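Local structure of uncharacterized protein (5HBA) at residues F54-L64 and F78-V89; P21-N32 and I37-V46. The protein probably forms, as complement C1q subunit A, part of the globular head through which zebrafish C1q recognises its targets in innate immunity. All blocks are in the same frame, centred on the assembly; numbering follows the deposited sequence.

Interaction 1: residues F54-L64 and F78-V89; sequences FHASSEGRLCL and FCDFNSKSVSLV
Cys63 and Cys79 show how a disulfide can cross-link paired strands: their SG atoms are bonded at 2.1 Å between a non-hydrogen-bonded antiparallel pair. On either side, Leu62 with Asp80 and Leu64 with Phe78 each exchange two backbone hydrogen bonds, of which the one from Leu64 N to Phe78 O is nearly straight (172°). Cys63 SG also sits obliquely beside the Phe81 ring, while CG and CD of Arg61 run alongside that ring and its NH2 goes on to a salt bridge with Asp112.

Beyond Leu62 and Asp80 the regular pairing ends. Gly60 N donates to Val86 O at 2.7 Å, and in the type I turn 83-86 Ser83 O is gripped from opposite faces by Val86 N and Asn82 ND2. Asn82 ND2 lies 2.9 Å from Ser83 O, reached because chi1 (56°) sets CG between the backbone N and the carbonyl carbon of Asn82. A water accepts from Leu88 N at 3.0 Å and lies within donating distance of Gly60 O and Asn82 OD1, with more acceptors around it than it has protons. Lys120 NZ serves Glu59 O and Arg61 O, and Asp80 OD1 accepts from Val89 N of the third subunit.

At the far end Phe54 turns its edge to the face of Phe78 in an offset T-shaped pair, centroids 5.6 Å apart. In the C1q/TNF-type beta sandwich, strand 62-68 lies between 75-80 and 103-109 in one sheet, and strand 48-59 between 87-98 and 120-133 in the other.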
loop_
_atom_site.group_PDB
_atom_site.type_symbol
_atom_site.label_atom_id
_atom_site.label_comp_id
_atom_site.label_asym_id
_atom_site.label_seq_id
_atom_site.Cartn_x
_atom_site.Cartn_y
_atom_site.Cartn_z
ATOM N N PHE A 54 -0.915 -1.470 -5.960
ATOM C CA PHE A 54 -2.132 -0.973 -6.588
ATOM C C PHE A 54 -3.222 -0.699 -5.550
ATOM O O PHE A 54 -3.203 -1.265 -4.450
ATOM C CB PHE A 54 -2.644 -1.960 -7.645
ATOM C CG PHE A 54 -3.119 -3.261 -7.073
ATOM C CD1 PHE A 54 -4.431 -3.407 -6.638
ATOM C CD2 PHE A 54 -2.254 -4.336 -6.959
ATOM C CE1 PHE A 54 -4.872 -4.589 -6.091
ATOM C CE2 PHE A 54 -2.693 -5.543 -6.406
ATOM C CZ PHE A 54 -4.005 -5.666 -5.981
ATOM N N HIS A 55 -4.176 0.154 -5.919
ATOM C CA HIS A 55 -5.351 0.427 -5.082
ATOM C C HIS A 55 -6.548 0.473 -6.016
ATOM O O HIS A 55 -6.585 1.284 -6.957
ATOM C CB HIS A 55 -5.236 1.778 -4.352
ATOM C CG HIS A 55 -3.922 2.003 -3.679
ATOM N ND1 HIS A 55 -3.583 1.448 -2.465
ATOM C CD2 HIS A 55 -2.852 2.769 -4.047
ATOM C CE1 HIS A 55 -2.377 1.831 -2.124
ATOM N NE2 HIS A 55 -1.900 2.624 -3.058
ATOM N N ALA A 56 -7.532 -0.386 -5.775
ATOM C CA ALA A 56 -8.603 -0.542 -6.760
ATOM C C ALA A 56 -9.960 -0.847 -6.142
ATOM O O ALA A 56 -10.042 -1.531 -5.117
ATOM C CB ALA A 56 -8.222 -1.629 -7.779
ATOM N N SER A 57 -11.017 -0.350 -6.787
ATOM C CA SER A 57 -12.380 -0.620 -6.349
ATOM C C SER A 57 -13.341 -0.935 -7.485
ATOM O O SER A 57 -13.237 -0.397 -8.594
ATOM C CB SER A 57 -12.959 0.512 -5.470
ATOM O OG SER A 57 -12.687 1.792 -5.988
ATOM N N SER A 58 -14.288 -1.810 -7.174
ATOM C CA SER A 58 -15.378 -2.162 -8.067
ATOM C C SER A 58 -16.593 -2.350 -7.176
ATOM O O SER A 58 -16.446 -2.516 -5.965
ATOM C CB SER A 58 -15.057 -3.480 -8.769
ATOM O OG SER A 58 -16.140 -3.887 -9.584
ATOM N N GLU A 59 -17.787 -2.336 -7.760
ATOM C CA GLU A 59 -18.995 -2.647 -7.002
ATOM C C GLU A 59 -19.047 -4.156 -6.744
ATOM O O GLU A 59 -18.866 -4.956 -7.667
ATOM C CB GLU A 59 -20.238 -2.182 -7.773
ATOM C CG GLU A 59 -21.573 -2.444 -7.075
ATOM C CD GLU A 59 -21.961 -1.344 -6.097
ATOM O OE1 GLU A 59 -21.081 -0.531 -5.728
ATOM O OE2 GLU A 59 -23.149 -1.292 -5.701
ATOM N N GLY A 60 -19.263 -4.549 -5.490
ATOM C CA GLY A 60 -19.330 -5.958 -5.146
ATOM C C GLY A 60 -17.953 -6.588 -5.021
ATOM O O GLY A 60 -16.955 -5.883 -4.855
ATOM N N ARG A 61 -17.903 -7.917 -5.107
ATOM C CA ARG A 61 -16.657 -8.668 -4.953
ATOM C C ARG A 61 -15.575 -8.203 -5.939
ATOM O O ARG A 61 -15.833 -8.068 -7.140
ATOM C CB ARG A 61 -16.916 -10.169 -5.135
ATOM C CG ARG A 61 -15.685 -11.048 -4.901
ATOM C CD ARG A 61 -15.543 -12.119 -5.977
ATOM N NE ARG A 61 -15.405 -11.521 -7.297
ATOM C CZ ARG A 61 -16.150 -11.843 -8.353
ATOM N NH1 ARG A 61 -15.956 -11.220 -9.513
ATOM N NH2 ARG A 61 -17.084 -12.785 -8.253
ATOM N N LEU A 62 -14.375 -7.950 -5.422
ATOM C CA LEU A 62 -13.242 -7.549 -6.255
ATOM C C LEU A 62 -12.024 -8.405 -5.953
ATOM O O LEU A 62 -11.528 -8.427 -4.820
ATOM C CB LEU A 62 -12.890 -6.064 -6.075
ATOM C CG LEU A 62 -11.654 -5.586 -6.862
ATOM C CD1 LEU A 62 -11.764 -5.887 -8.360
ATOM C CD2 LEU A 62 -11.417 -4.100 -6.648
ATOM N N CYS A 63 -11.564 -9.117 -6.978
ATOM C CA CYS A 63 -10.350 -9.912 -6.898
ATOM C C CYS A 63 -9.371 -9.440 -7.976
ATOM O O CYS A 63 -9.741 -9.305 -9.149
ATOM C CB CYS A 63 -10.675 -11.387 -7.108
ATOM S SG CYS A 63 -11.270 -12.237 -5.628
ATOM N N LEU A 64 -8.132 -9.178 -7.569
ATOM C CA LEU A 64 -7.082 -8.790 -8.499
ATOM C C LEU A 64 -5.820 -9.598 -8.258
ATOM O O LEU A 64 -5.471 -9.927 -7.109
ATOM C CB LEU A 64 -6.785 -7.292 -8.383
ATOM C CG LEU A 64 -7.819 -6.346 -9.003
ATOM C CD1 LEU A 64 -7.775 -5.022 -8.306
ATOM C CD2 LEU A 64 -7.538 -6.128 -10.499
ATOM N N PHE A 78 -5.293 -10.772 -4.377
ATOM C CA PHE A 78 -5.808 -9.908 -3.329
ATOM C C PHE A 78 -7.297 -9.769 -3.567
ATOM O O PHE A 78 -7.702 -9.241 -4.597
ATOM C CB PHE A 78 -5.120 -8.539 -3.389
ATOM C CG PHE A 78 -3.623 -8.617 -3.251
ATOM C CD1 PHE A 78 -3.023 -8.653 -1.992
ATOM C CD2 PHE A 78 -2.818 -8.694 -4.375
ATOM C CE1 PHE A 78 -1.628 -8.753 -1.869
ATOM C CE2 PHE A 78 -1.429 -8.786 -4.262
ATOM C CZ PHE A 78 -0.838 -8.818 -3.010
ATOM N N CYS A 79 -8.096 -10.262 -2.619
ATOM C CA CYS A 79 -9.547 -10.375 -2.784
ATOM C C CYS A 79 -10.349 -9.738 -1.638
ATOM O O CYS A 79 -10.102 -10.013 -0.453
ATOM C CB CYS A 79 -9.952 -11.857 -2.863
ATOM S SG CYS A 79 -9.672 -12.724 -4.416
ATOM N N ASP A 80 -11.317 -8.900 -2.005
ATOM C CA ASP A 80 -12.369 -8.474 -1.080
ATOM C C ASP A 80 -13.647 -9.231 -1.444
ATOM O O ASP A 80 -14.253 -8.963 -2.490
ATOM C CB ASP A 80 -12.630 -6.967 -1.194
ATOM C CG ASP A 80 -11.696 -6.129 -0.319
ATOM O OD1 ASP A 80 -10.808 -6.705 0.333
ATOM O OD2 ASP A 80 -11.838 -4.881 -0.307
ATOM N N PHE A 81 -14.045 -10.174 -0.593
ATOM C CA PHE A 81 -15.281 -10.929 -0.804
ATOM C C PHE A 81 -16.463 -10.301 -0.060
ATOM O O PHE A 81 -17.099 -10.952 0.769
ATOM C CB PHE A 81 -15.108 -12.394 -0.369
ATOM C CG PHE A 81 -14.255 -13.209 -1.299
ATOM C CD1 PHE A 81 -14.774 -13.694 -2.491
ATOM C CD2 PHE A 81 -12.939 -13.502 -0.975
ATOM C CE1 PHE A 81 -13.989 -14.452 -3.353
ATOM C CE2 PHE A 81 -12.148 -14.257 -1.825
ATOM C CZ PHE A 81 -12.672 -14.730 -3.023
ATOM N N ASN A 82 -16.756 -9.039 -0.367
ATOM C CA ASN A 82 -17.881 -8.343 0.249
ATOM C C ASN A 82 -19.179 -8.519 -0.536
ATOM O O ASN A 82 -19.200 -9.172 -1.588
ATOM C CB ASN A 82 -17.574 -6.851 0.425
ATOM C CG ASN A 82 -17.186 -6.175 -0.879
ATOM O OD1 ASN A 82 -16.003 -6.091 -1.221
ATOM N ND2 ASN A 82 -18.181 -5.676 -1.609
ATOM N N SER A 83 -20.252 -7.925 -0.016
ATOM C CA SER A 83 -21.583 -8.025 -0.620
ATOM C C SER A 83 -21.721 -7.196 -1.904
ATOM O O SER A 83 -20.966 -6.245 -2.132
ATOM C CB SER A 83 -22.655 -7.585 0.379
ATOM O OG SER A 83 -22.922 -6.200 0.245
ATOM N N LYS A 84 -22.712 -7.558 -2.717
ATOM C CA LYS A 84 -22.927 -6.978 -4.046
ATOM C C LYS A 84 -23.088 -5.455 -4.061
ATOM O O LYS A 84 -22.591 -4.779 -4.961
ATOM C CB LYS A 84 -24.162 -7.610 -4.696
ATOM C CG LYS A 84 -24.129 -9.126 -4.790
ATOM C CD LYS A 84 -25.379 -9.653 -5.482
ATOM C CE LYS A 84 -25.246 -11.133 -5.805
ATOM N NZ LYS A 84 -24.952 -11.943 -4.585
ATOM N N SER A 85 -23.798 -4.924 -3.070
ATOM C CA SER A 85 -24.132 -3.503 -3.034
ATOM C C SER A 85 -22.969 -2.634 -2.546
ATOM O O SER A 85 -23.011 -1.407 -2.652
ATOM C CB SER A 85 -25.359 -3.282 -2.141
ATOM O OG SER A 85 -25.198 -3.932 -0.888
ATOM N N VAL A 86 -21.929 -3.279 -2.029
ATOM C CA VAL A 86 -20.827 -2.581 -1.373
ATOM C C VAL A 86 -19.605 -2.428 -2.296
ATOM O O VAL A 86 -19.295 -3.323 -3.088
ATOM C CB VAL A 86 -20.465 -3.299 -0.054
ATOM C CG1 VAL A 86 -19.161 -2.782 0.536
ATOM C CG2 VAL A 86 -21.613 -3.158 0.950
ATOM N N SER A 87 -18.946 -1.272 -2.212
ATOM C CA SER A 87 -17.749 -0.977 -2.999
ATOM C C SER A 87 -16.583 -0.651 -2.053
ATOM O O SER A 87 -16.673 0.284 -1.256
ATOM C CB SER A 87 -18.021 0.204 -3.935
ATOM O OG SER A 87 -16.894 0.478 -4.749
ATOM N N LEU A 88 -15.505 -1.430 -2.124
ATOM C CA LEU A 88 -14.360 -1.249 -1.225
ATOM C C LEU A 88 -13.056 -1.091 -2.016
ATOM O O LEU A 88 -12.999 -1.435 -3.197
ATOM C CB LEU A 88 -14.232 -2.445 -0.277
ATOM C CG LEU A 88 -15.426 -2.808 0.612
ATOM C CD1 LEU A 88 -15.140 -4.065 1.446
ATOM C CD2 LEU A 88 -15.784 -1.638 1.510
ATOM N N VAL A 89 -12.014 -0.561 -1.377
ATOM C CA VAL A 89 -10.707 -0.456 -2.027
ATOM C C VAL A 89 -9.822 -1.623 -1.618
ATOM O O VAL A 89 -9.502 -1.783 -0.438
ATOM C CB VAL A 89 -10.001 0.873 -1.682
ATOM C CG1 VAL A 89 -8.581 0.908 -2.277
ATOM C CG2 VAL A 89 -10.828 2.065 -2.194
HETATM O O HOH W 1 -15.660 1.803 -7.662
HETATM O O HOH W 2 -15.594 -4.193 -3.238
#

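Interaction 2: residues P21-N32 and I37-V46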
loop_
_atom_site.group_PDB
_atom_site.type_symbol
_atom_site.label_atom_id
_atom_site.label_comp_id
_atom_site.label_asym_id
_atom_site.label_seq_id
_atom_site.Cartn_x
_atom_site.Cartn_y
_atom_site.Cartn_z
ATOM N N PRO A 21 -4.920 -7.912 -18.701
ATOM C CA PRO A 21 -4.327 -6.797 -17.952
ATOM C C PRO A 21 -5.261 -5.594 -17.862
ATOM O O PRO A 21 -5.883 -5.199 -18.856
ATOM C CB PRO A 21 -3.081 -6.445 -18.769
ATOM C CG PRO A 21 -2.694 -7.737 -19.419
ATOM C CD PRO A 21 -3.987 -8.480 -19.694
ATOM N N VAL A 22 -5.362 -5.023 -16.670
ATOM C CA VAL A 22 -6.106 -3.776 -16.507
ATOM C C VAL A 22 -5.441 -2.705 -17.346
ATOM O O VAL A 22 -4.210 -2.529 -17.270
ATOM C CB VAL A 22 -6.108 -3.298 -15.044
ATOM C CG1 VAL A 22 -6.866 -1.956 -14.921
ATOM C CG2 VAL A 22 -6.727 -4.353 -14.135
ATOM N N THR A 23 -6.229 -1.993 -18.147
ATOM C CA THR A 23 -5.697 -0.862 -18.913
ATOM C C THR A 23 -6.093 0.458 -18.233
ATOM O O THR A 23 -7.027 0.489 -17.417
ATOM C CB THR A 23 -6.119 -0.907 -20.406
ATOM O OG1 THR A 23 -7.543 -0.823 -20.505
ATOM C CG2 THR A 23 -5.646 -2.222 -21.064
ATOM N N PHE A 24 -5.369 1.532 -18.536
ATOM C CA PHE A 24 -5.519 2.789 -17.795
ATOM C C PHE A 24 -5.726 3.959 -18.762
ATOM O O PHE A 24 -5.238 3.914 -19.883
ATOM C CB PHE A 24 -4.274 3.028 -16.927
ATOM C CG PHE A 24 -3.979 1.900 -15.947
ATOM C CD1 PHE A 24 -3.245 0.791 -16.337
ATOM C CD2 PHE A 24 -4.436 1.964 -14.632
ATOM C CE1 PHE A 24 -2.972 -0.244 -15.444
ATOM C CE2 PHE A 24 -4.180 0.931 -13.729
ATOM C CZ PHE A 24 -3.448 -0.178 -14.131
ATOM N N ASN A 25 -6.447 4.997 -18.343
ATOM C CA ASN A 25 -6.693 6.142 -19.231
ATOM C C ASN A 25 -6.055 7.459 -18.768
ATOM O O ASN A 25 -6.303 8.513 -19.355
ATOM C CB ASN A 25 -8.194 6.339 -19.509
ATOM C CG ASN A 25 -8.986 6.650 -18.258
ATOM O OD1 ASN A 25 -8.699 6.130 -17.174
ATOM N ND2 ASN A 25 -10.005 7.488 -18.400
ATOM N N ASP A 26 -5.226 7.400 -17.726
ATOM C CA ASP A 26 -4.519 8.593 -17.258
ATOM C C ASP A 26 -3.152 8.228 -16.697
ATOM O O ASP A 26 -3.042 7.378 -15.810
ATOM C CB ASP A 26 -5.348 9.332 -16.197
ATOM C CG ASP A 26 -4.865 10.753 -15.964
ATOM O OD1 ASP A 26 -3.725 11.082 -16.371
ATOM O OD2 ASP A 26 -5.630 11.546 -15.374
ATOM N N LYS A 27 -2.109 8.860 -17.221
ATOM C CA LYS A 27 -0.754 8.624 -16.725
ATOM C C LYS A 27 -0.324 9.798 -15.848
ATOM O O LYS A 27 -0.146 10.922 -16.328
ATOM C CB LYS A 27 0.218 8.403 -17.898
ATOM C CG LYS A 27 1.630 7.987 -17.498
ATOM C CD LYS A 27 2.565 7.917 -18.716
ATOM C CE LYS A 27 2.305 6.688 -19.561
ATOM N NZ LYS A 27 3.566 6.151 -20.178
ATOM N N LEU A 28 -0.190 9.543 -14.552
ATOM C CA LEU A 28 0.169 10.580 -13.589
ATOM C C LEU A 28 1.676 10.841 -13.582
ATOM O O LEU A 28 2.121 11.990 -13.516
ATOM C CB LEU A 28 -0.304 10.185 -12.187
ATOM C CG LEU A 28 -1.714 10.614 -11.773
ATOM C CD1 LEU A 28 -2.729 10.474 -12.905
ATOM C CD2 LEU A 28 -2.168 9.835 -10.562
ATOM N N SER A 29 2.429 9.772 -13.644
ATOM C CA SER A 29 3.848 9.821 -13.689
ATOM C C SER A 29 4.308 8.628 -14.421
ATOM O O SER A 29 3.672 7.640 -14.418
ATOM C CB SER A 29 4.427 9.797 -12.305
ATOM O OG SER A 29 4.078 10.931 -11.639
ATOM N N ASP A 30 5.428 8.779 -15.077
ATOM C CA ASP A 30 6.168 7.676 -15.657
ATOM C C ASP A 30 7.577 8.103 -16.037
ATOM O O ASP A 30 7.869 8.377 -17.171
ATOM C CB ASP A 30 5.420 7.060 -16.823
ATOM C CG ASP A 30 6.108 5.854 -17.391
ATOM O OD1 ASP A 30 7.130 5.461 -16.912
ATOM O OD2 ASP A 30 5.611 5.299 -18.327
ATOM N N ALA A 31 8.526 8.160 -15.133
ATOM C CA ALA A 31 9.794 8.800 -15.419
ATOM C C ALA A 31 10.629 8.273 -16.589
ATOM O O ALA A 31 11.208 9.035 -17.357
ATOM C CB ALA A 31 10.640 8.870 -14.184
ATOM N N ASN A 32 10.685 6.965 -16.720
ATOM C CA ASN A 32 11.516 6.312 -17.710
ATOM C C ASN A 32 10.699 5.835 -18.904
ATOM O O ASN A 32 11.213 5.104 -19.745
ATOM C CB ASN A 32 12.252 5.138 -17.066
ATOM C CG ASN A 32 13.478 4.728 -17.838
ATOM O OD1 ASN A 32 14.260 5.575 -18.271
ATOM N ND2 ASN A 32 13.653 3.421 -18.024
ATOM N N ILE A 37 -0.074 2.449 -21.072
ATOM C CA ILE A 37 -1.401 2.413 -20.476
ATOM C C ILE A 37 -2.411 1.704 -21.373
ATOM O O ILE A 37 -3.432 1.223 -20.889
ATOM C CB ILE A 37 -1.923 3.818 -20.082
ATOM C CG1 ILE A 37 -2.029 4.732 -21.297
ATOM C CG2 ILE A 37 -1.040 4.433 -18.997
ATOM C CD1 ILE A 37 -2.683 6.092 -20.963
ATOM N N LYS A 38 -2.128 1.623 -22.672
ATOM C CA LYS A 38 -3.027 0.920 -23.591
ATOM C C LYS A 38 -2.976 -0.603 -23.471
ATOM O O LYS A 38 -3.929 -1.282 -23.847
ATOM C CB LYS A 38 -2.752 1.319 -25.050
ATOM C CG LYS A 38 -3.145 2.738 -25.405
ATOM C CD LYS A 38 -3.096 2.922 -26.929
ATOM C CE LYS A 38 -2.981 4.383 -27.323
ATOM N NZ LYS A 38 -2.738 4.517 -28.794
ATOM N N THR A 39 -1.872 -1.145 -22.965
ATOM C CA THR A 39 -1.755 -2.593 -22.844
ATOM C C THR A 39 -1.846 -3.024 -21.378
ATOM O O THR A 39 -2.075 -4.206 -21.073
ATOM C CB THR A 39 -0.426 -3.112 -23.423
ATOM O OG1 THR A 39 0.666 -2.545 -22.691
ATOM C CG2 THR A 39 -0.294 -2.754 -24.911
ATOM N N GLY A 40 -1.634 -2.069 -20.475
ATOM C CA GLY A 40 -1.649 -2.355 -19.047
ATOM C C GLY A 40 -0.345 -2.907 -18.492
ATOM O O GLY A 40 -0.286 -3.291 -17.313
ATOM N N TYR A 41 0.705 -2.957 -19.315
ATOM C CA TYR A 41 1.976 -3.550 -18.864
ATOM C C TYR A 41 3.039 -2.527 -18.486
ATOM O O TYR A 41 3.316 -1.598 -19.247
ATOM C CB TYR A 41 2.613 -4.449 -19.941
ATOM C CG TYR A 41 1.858 -5.700 -20.320
ATOM C CD1 TYR A 41 1.653 -6.722 -19.400
ATOM C CD2 TYR A 41 1.399 -5.881 -21.622
ATOM C CE1 TYR A 41 0.970 -7.871 -19.752
ATOM C CE2 TYR A 41 0.720 -7.025 -21.987
ATOM C CZ TYR A 41 0.511 -8.016 -21.050
ATOM O OH TYR A 41 -0.160 -9.160 -21.406
ATOM N N PHE A 42 3.662 -2.736 -17.329
ATOM C CA PHE A 42 4.984 -2.184 -17.074
ATOM C C PHE A 42 5.958 -3.150 -17.721
ATOM O O PHE A 42 5.876 -4.356 -17.487
ATOM C CB PHE A 42 5.277 -2.113 -15.577
ATOM C CG PHE A 42 6.712 -1.800 -15.254
ATOM C CD1 PHE A 42 7.146 -0.483 -15.179
ATOM C CD2 PHE A 42 7.625 -2.820 -15.018
ATOM C CE1 PHE A 42 8.466 -0.187 -14.879
ATOM C CE2 PHE A 42 8.950 -2.530 -14.722
ATOM C CZ PHE A 42 9.371 -1.212 -14.657
ATOM N N THR A 43 6.873 -2.629 -18.535
ATOM C CA THR A 43 7.931 -3.446 -19.124
ATOM C C THR A 43 9.289 -2.944 -18.644
ATOM O O THR A 43 9.663 -1.799 -18.892
ATOM C CB THR A 43 7.909 -3.404 -20.669
ATOM O OG1 THR A 43 6.670 -3.947 -21.147
ATOM C CG2 THR A 43 9.077 -4.227 -21.244
ATOM N N CYS A 44 10.023 -3.814 -17.964
ATOM C CA CYS A 44 11.329 -3.469 -17.418
ATOM C C CYS A 44 12.361 -3.138 -18.510
ATOM O O CYS A 44 12.619 -3.957 -19.400
ATOM C CB CYS A 44 11.835 -4.635 -16.561
ATOM S SG CYS A 44 13.431 -4.361 -15.746
ATOM N N LYS A 45 12.933 -1.938 -18.437
ATOM C CA LYS A 45 14.087 -1.567 -19.256
ATOM C C LYS A 45 15.353 -1.640 -18.409
ATOM O O LYS A 45 16.416 -2.036 -18.890
ATOM C CB LYS A 45 13.944 -0.143 -19.809
ATOM C CG LYS A 45 12.903 0.047 -20.893
ATOM C CD LYS A 45 13.022 1.466 -21.461
ATOM C CE LYS A 45 11.680 2.033 -21.849
ATOM N NZ LYS A 45 11.727 3.517 -21.843
ATOM N N VAL A 46 15.226 -1.253 -17.141
ATOM C CA VAL A 46 16.345 -1.268 -16.199
ATOM C C VAL A 46 16.242 -2.452 -15.240
ATOM O O VAL A 46 15.375 -2.473 -14.363
ATOM C CB VAL A 46 16.367 0.022 -15.359
ATOM C CG1 VAL A 46 17.508 -0.017 -14.348
ATOM C CG2 VAL A 46 16.477 1.244 -16.255
HETATM O O HOH W 3 -2.093 -3.636 -15.491
HETATM O O HOH W 4 1.469 4.958 -22.279
#
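Gly40 presses its bare CA to within 3.1 Å of Val22 O, an unusually close meeting of two loops, made with a positive phi of 83° and no side chain in the way. Gly40 and Tyr41 form a G1 beta bulge opposite strand 35-36, at one edge of the C1q jelly-roll sandwich. A water lies within donating distance of Val22 O and Gly40 O.

Ile37 is the main apolar piece. Its chi1 of 61° puts CG1 between its backbone N and carbonyl carbon and leaves CG2 to face Phe24 CB and Lys27 CE. CB, CG1 and CD1 of Ile37 also lie against Phe24 O, CB closest at 3.3 Å. Phe24 N donates to Ile37 O at 3.1 Å, while Ile37 N gives to a water that also lies by Lys27 NZ. Lys27 NZ makes a salt bridge with Asp30 OD2 at 2.9 Å, on the anti lone pair, and a full hydrogen bond to Phe35 O. Near the start, Pro21 CG rests 3.5 Å from Tyr41 OH, while Trp105 of strand 103-109 packs against both residues.

The segments part midway and meet again at their C-terminal ends, where Asn32 ND2 touches CB of Lys45 and CG2 of Val46. There Lys45, bent at chi3 (-145°), brings its NZ to 2.7 Å from Asn32 O, almost in line with the carbonyl, and NZ also bonds to Asp33 O.

In the fold
The two interactions lie on opposite sides of the chain's centre, about 22 Å apart between their centres. Interaction 1 pairs strands within each sheet of the sandwich, with Phe54 and Phe78 meeting between the sheets; it is the more buried, held by strand pairing, a disulfide and aromatic packing, and reaches two neighbouring subunits. Interaction 2, a surface contact, sets 21-32, with strand 26-30 of one sheet, against 37-46, with strand 41-43 of the other; a single backbone bond, a glycine fitted against a carbonyl and a lysine reaching a backbone oxygen replace regular pairing. They come together where Leu64 CD2 packs 4.1 Å from Val22 CG2, and residues of strand 103-109 touch side chains of both.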